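Local coordinates for protein dehalogenase (Rhodospirillaceae, PDB 6A41) that probably catalyses dehalogenation of its substrate on a Rossmann-type fold of the short-chain dehydrogenase/reductase superfamily, at residues A[86-92]-A[145-149]; A[204-208]-A[240-244]. All coordinates share one frame. Residue numbers count along the deposited sequence, not the author numbering.

Contact 1: residues A[86-92]-A[145-149]; sequences YPALKAP and NYAPY
Two segments of opposite direction meet here: the extended loop 86-92, between strand 79-83 and helix 98-126, crosses the start of helix 147-158. Nearest CA pairs fix the register: P92 with N145 (4.3 Å), K90 with Y146 (5.4 Å) and A88 with Y149 (5.4 Å). N145 takes a left-handed backbone (phi/psi 72/8), and its O accepts a hydrogen bond from A91 N (2.7 Å, 167° at the hydrogen); its OD1 lies 3.5 Å from P92 CB. Y146, the helix N-cap residue, has chi1 m, which brings one face of its ring against K90: K90 CA sits 4.0 Å from the ring centroid in a CH-pi contact, while A88 O faces the ring edge, 3.6 Å from Y146 CE2. A147 N donates to a water (2.9 Å) that donates in turn to A91 O (2.7 Å). P148 CD packs on A91 CB at 4.2 Å. Y149, chi1 t, offers a ring face to A88 CB, 3.8 Å from its centroid; a second water links Y149 N (3.2 Å) to L89 O (2.6 Å). Y149 OH is hydrogen-bonded to R153 NE, the Tyr-x3-Arg spacing of the halohydrin dehalogenase Ser-Tyr-Arg triad, so Y149 is probably catalytic and the loop probably lines the active site. The loop is held by one direct hydrogen bond, two water bridges and two tyrosine ring faces rather than by charge.

Contact 2: residues A[204-208]-A[240-244]; sequences AQIPL and AGGWA
The segment 204-208 leaves helix 196-204 without regular structure and runs antiparallel to the C-terminal residues 240-244, with nearest CA pairs I206-W243 (5.2 Å), P207-G242 (5.2 Å) and L208-G241 (5.4 Å). Just beyond strand 236-239, A240 to W243 form a type I' beta turn closed by W243 N to A240 O (3.0 Å), with G241 (63/23) and G242 (91/-2) at its central left-handed positions. One backbone hydrogen bond joins the segments, from L208 N to G241 O (3.2 Å, 147° at the hydrogen). Among the side chains, P207 points at the turn: its CD lies 3.3 Å from G241 O and 3.4 Å from G242 C. I206 CG2 approaches G241 O to 3.4 Å. A CB on G241 would come within 2.8 Å of I206 CG2, and one on G242 within 2.8 Å of P207 CG, so packing excludes a side chain at both; G242's backbone by itself also calls for glycine, while G241's positive phi merely favours it. W243, chi1 t, swings its indole alongside Q205 and meets Y181 edge-to-face. K165 and G230 of a neighbouring subunit pack on P207 and L208. Lacking any charged pair, the contact depends on close fit: bare glycine backbone against proline and isoleucine, with an amide-to-carbonyl bond joining the main chains.

Contact 1 and contact 2 hold different elements: the first joins the loop after strand 79-83 to the start of helix 147-158, the second the loop after helix 196-204 to the chain end beyond strand 236-239, the outermost strand at that side of the sheet within this chain. Their centres lie 21 Å apart, their nearest atoms about 9 Å, without touching. Contact 1 is a surface contact burying 467 Å², with ordered water and tyrosine faces; contact 2 is partly buried, covers 288 Å², and relies on glycines fitted against apolar side chains. Each also borders a different neighbouring subunit, so both lie beside interfaces of the four-chain assembly.

Contact 1: residues A[86-92]-A[145-149]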
loop_
_atom_site.group_PDB
_atom_site.type_symbol
_atom_site.label_atom_id
_atom_site.label_comp_id
_atom_site.label_asym_id
_atom_site.label_seq_id
_atom_site.Cartn_x
_atom_site.Cartn_y
_atom_site.Cartn_z
ATOM N N TYR A 86 5.963 19.489 13.198
ATOM C CA TYR A 86 5.027 20.596 13.396
ATOM C C TYR A 86 3.818 20.048 14.201
ATOM O O TYR A 86 3.509 18.843 14.057
ATOM C CB TYR A 86 4.563 21.143 12.000
ATOM C CG TYR A 86 3.643 22.343 12.036
ATOM C CD1 TYR A 86 4.118 23.645 12.178
ATOM C CD2 TYR A 86 2.263 22.163 12.040
ATOM C CE1 TYR A 86 3.250 24.759 12.284
ATOM C CE2 TYR A 86 1.369 23.247 12.101
ATOM C CZ TYR A 86 1.875 24.529 12.198
ATOM O OH TYR A 86 0.956 25.525 12.283
ATOM N N PRO A 87 3.175 20.865 15.050
ATOM C CA PRO A 87 2.099 20.313 15.888
ATOM C C PRO A 87 0.954 19.717 15.074
ATOM O O PRO A 87 0.669 20.215 13.976
ATOM C CB PRO A 87 1.601 21.490 16.714
ATOM C CG PRO A 87 2.721 22.465 16.687
ATOM C CD PRO A 87 3.497 22.265 15.417
ATOM N N ALA A 88 0.387 18.613 15.567
ATOM C CA ALA A 88 -0.765 18.063 14.970
ATOM C C ALA A 88 -1.932 18.868 15.581
ATOM O O ALA A 88 -2.362 18.571 16.704
ATOM C CB ALA A 88 -0.860 16.612 15.314
ATOM N N LEU A 89 -2.402 19.897 14.877
ATOM C CA LEU A 89 -3.531 20.691 15.372
ATOM C C LEU A 89 -4.852 20.073 15.072
ATOM O O LEU A 89 -5.135 19.624 13.923
ATOM C CB LEU A 89 -3.526 22.076 14.734
ATOM C CG LEU A 89 -2.195 22.805 14.818
ATOM C CD1 LEU A 89 -2.128 24.100 13.927
ATOM C CD2 LEU A 89 -1.939 23.163 16.273
ATOM N N LYS A 90 -5.716 20.031 16.090
ATOM C CA LYS A 90 -7.099 19.539 15.879
ATOM C C LYS A 90 -7.682 20.575 14.990
ATOM O O LYS A 90 -7.720 21.756 15.327
ATOM C CB LYS A 90 -7.914 19.393 17.181
ATOM C CG LYS A 90 -9.256 18.660 16.990
ATOM C CD LYS A 90 -9.975 18.223 18.296
ATOM C CE LYS A 90 -11.186 17.342 17.922
ATOM N NZ LYS A 90 -12.289 18.215 17.391
ATOM N N ALA A 91 -8.141 20.165 13.819
ATOM C CA ALA A 91 -8.567 21.075 12.774
ATOM C C ALA A 91 -9.683 20.480 11.926
ATOM O O ALA A 91 -9.410 20.113 10.739
ATOM C CB ALA A 91 -7.385 21.441 11.881
ATOM N N PRO A 92 -10.874 20.272 12.535
ATOM C CA PRO A 92 -12.042 19.910 11.638
ATOM C C PRO A 92 -12.196 20.883 10.482
ATOM O O PRO A 92 -11.814 22.064 10.626
ATOM C CB PRO A 92 -13.247 19.883 12.607
ATOM C CG PRO A 92 -12.763 20.568 13.850
ATOM C CD PRO A 92 -11.296 20.682 13.886
ATOM N N ASN A 145 -10.384 14.835 11.728
ATOM C CA ASN A 145 -10.095 16.119 12.390
ATOM C C ASN A 145 -8.623 16.543 12.428
ATOM O O ASN A 145 -8.309 17.608 12.999
ATOM C CB ASN A 145 -10.792 16.250 13.782
ATOM C CG ASN A 145 -12.235 15.864 13.708
ATOM O OD1 ASN A 145 -12.923 16.394 12.896
ATOM N ND2 ASN A 145 -12.719 14.938 14.595
ATOM N N TYR A 146 -7.734 15.816 11.729
ATOM C CA TYR A 146 -6.384 16.225 11.676
ATOM C C TYR A 146 -5.875 16.209 10.242
ATOM O O TYR A 146 -4.725 15.945 10.021
ATOM C CB TYR A 146 -5.479 15.346 12.520
ATOM C CG TYR A 146 -5.764 15.547 13.993
ATOM C CD1 TYR A 146 -6.878 14.953 14.581
ATOM C CD2 TYR A 146 -4.989 16.347 14.735
ATOM C CE1 TYR A 146 -7.193 15.101 15.939
ATOM C CE2 TYR A 146 -5.243 16.515 16.075
ATOM C CZ TYR A 146 -6.348 15.865 16.664
ATOM O OH TYR A 146 -6.650 16.131 17.983
ATOM N N ALA A 147 -6.773 16.382 9.276
ATOM C CA ALA A 147 -6.369 16.138 7.938
ATOM C C ALA A 147 -5.239 17.020 7.441
ATOM O O ALA A 147 -4.414 16.592 6.653
ATOM C CB ALA A 147 -7.578 16.290 7.037
ATOM N N PRO A 148 -5.226 18.304 7.839
ATOM C CA PRO A 148 -4.016 19.119 7.442
ATOM C C PRO A 148 -2.667 18.543 7.907
ATOM O O PRO A 148 -1.733 18.462 7.066
ATOM C CB PRO A 148 -4.300 20.494 8.019
ATOM C CG PRO A 148 -5.827 20.525 8.029
ATOM C CD PRO A 148 -6.109 19.141 8.658
ATOM N N TYR A 149 -2.615 18.122 9.149
ATOM C CA TYR A 149 -1.435 17.474 9.665
ATOM C C TYR A 149 -1.093 16.196 8.836
ATOM O O TYR A 149 0.068 15.960 8.439
ATOM C CB TYR A 149 -1.635 17.088 11.119
ATOM C CG TYR A 149 -0.444 16.309 11.632
ATOM C CD1 TYR A 149 0.755 16.921 11.969
ATOM C CD2 TYR A 149 -0.467 14.928 11.706
ATOM C CE1 TYR A 149 1.850 16.155 12.411
ATOM C CE2 TYR A 149 0.657 14.229 12.122
ATOM C CZ TYR A 149 1.775 14.866 12.490
ATOM O OH TYR A 149 2.879 14.107 12.881
HETATM O O HOH W 1 -4.093 19.811 11.494
HETATM O O HOH W 2 -9.364 17.744 9.404
#

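Contact 2: residues A[204-208]-A[240-244]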
loop_
_atom_site.group_PDB
_atom_site.type_symbol
_atom_site.label_atom_id
_atom_site.label_comp_id
_atom_site.label_asym_id
_atom_site.label_seq_id
_atom_site.Cartn_x
_atom_site.Cartn_y
_atom_site.Cartn_z
ATOM N N ALA A 204 -5.220 0.569 23.917
ATOM C CA ALA A 204 -6.255 -0.358 23.390
ATOM C C ALA A 204 -6.323 -0.434 21.875
ATOM O O ALA A 204 -6.747 -1.449 21.376
ATOM C CB ALA A 204 -7.650 0.003 23.897
ATOM N N GLN A 205 -5.790 0.531 21.169
ATOM C CA GLN A 205 -5.832 0.584 19.700
ATOM C C GLN A 205 -4.470 0.349 19.010
ATOM O O GLN A 205 -4.317 0.509 17.842
ATOM C CB GLN A 205 -6.403 1.969 19.284
ATOM C CG GLN A 205 -5.383 3.136 19.062
ATOM C CD GLN A 205 -6.028 4.124 18.144
ATOM O OE1 GLN A 205 -6.485 5.211 18.563
ATOM N NE2 GLN A 205 -6.243 3.706 16.924
ATOM N N ILE A 206 -3.476 -0.036 19.809
ATOM C CA ILE A 206 -2.163 -0.449 19.305
ATOM C C ILE A 206 -1.978 -1.962 19.468
ATOM O O ILE A 206 -2.061 -2.435 20.606
ATOM C CB ILE A 206 -1.095 0.253 20.102
ATOM C CG1 ILE A 206 -1.243 1.785 20.013
ATOM C CG2 ILE A 206 0.305 -0.140 19.662
ATOM C CD1 ILE A 206 -0.391 2.537 21.015
ATOM N N PRO A 207 -1.596 -2.687 18.413
ATOM C CA PRO A 207 -1.484 -4.150 18.607
ATOM C C PRO A 207 -0.512 -4.618 19.689
ATOM O O PRO A 207 -0.793 -5.643 20.388
ATOM C CB PRO A 207 -1.074 -4.685 17.236
ATOM C CG PRO A 207 -1.792 -3.749 16.315
ATOM C CD PRO A 207 -1.760 -2.341 16.981
ATOM N N LEU A 208 0.580 -3.895 19.884
ATOM C CA LEU A 208 1.474 -4.300 20.919
ATOM C C LEU A 208 1.018 -3.833 22.286
ATOM O O LEU A 208 1.631 -4.118 23.252
ATOM C CB LEU A 208 2.843 -3.724 20.627
ATOM C CG LEU A 208 3.591 -4.450 19.494
ATOM C CD1 LEU A 208 4.924 -3.760 19.372
ATOM C CD2 LEU A 208 3.806 -5.915 19.733
ATOM N N ALA A 240 4.949 1.989 14.602
ATOM C CA ALA A 240 3.800 2.363 15.369
ATOM C C ALA A 240 3.145 1.213 16.076
ATOM O O ALA A 240 1.943 1.254 16.281
ATOM C CB ALA A 240 2.811 2.994 14.427
ATOM N N GLY A 241 3.917 0.205 16.493
ATOM C CA GLY A 241 3.395 -0.862 17.275
ATOM C C GLY A 241 2.331 -1.722 16.616
ATOM O O GLY A 241 1.505 -2.288 17.287
ATOM N N GLY A 242 2.323 -1.730 15.313
ATOM C CA GLY A 242 1.273 -2.421 14.530
ATOM C C GLY A 242 0.016 -1.583 14.135
ATOM O O GLY A 242 -0.823 -2.067 13.413
ATOM N N TRP A 243 -0.020 -0.334 14.575
ATOM C CA TRP A 243 -1.177 0.520 14.335
ATOM C C TRP A 243 -1.310 0.775 12.817
ATOM O O TRP A 243 -2.445 0.939 12.338
ATOM C CB TRP A 243 -1.026 1.798 15.149
ATOM C CG TRP A 243 -2.087 2.792 14.996
ATOM C CD1 TRP A 243 -3.221 2.931 15.782
ATOM C CD2 TRP A 243 -2.098 3.892 14.061
ATOM N NE1 TRP A 243 -3.975 3.968 15.313
ATOM C CE2 TRP A 243 -3.286 4.626 14.316
ATOM C CE3 TRP A 243 -1.212 4.311 13.026
ATOM C CZ2 TRP A 243 -3.665 5.740 13.572
ATOM C CZ3 TRP A 243 -1.582 5.453 12.261
ATOM C CH2 TRP A 243 -2.788 6.170 12.574
ATOM N N ALA A 244 -0.200 0.740 12.052
ATOM C CA ALA A 244 -0.188 0.748 10.553
ATOM C C ALA A 244 0.937 -0.214 9.993
ATOM O O ALA A 244 1.850 -0.407 11.032
ATOM C CB ALA A 244 0.143 2.117 10.116
#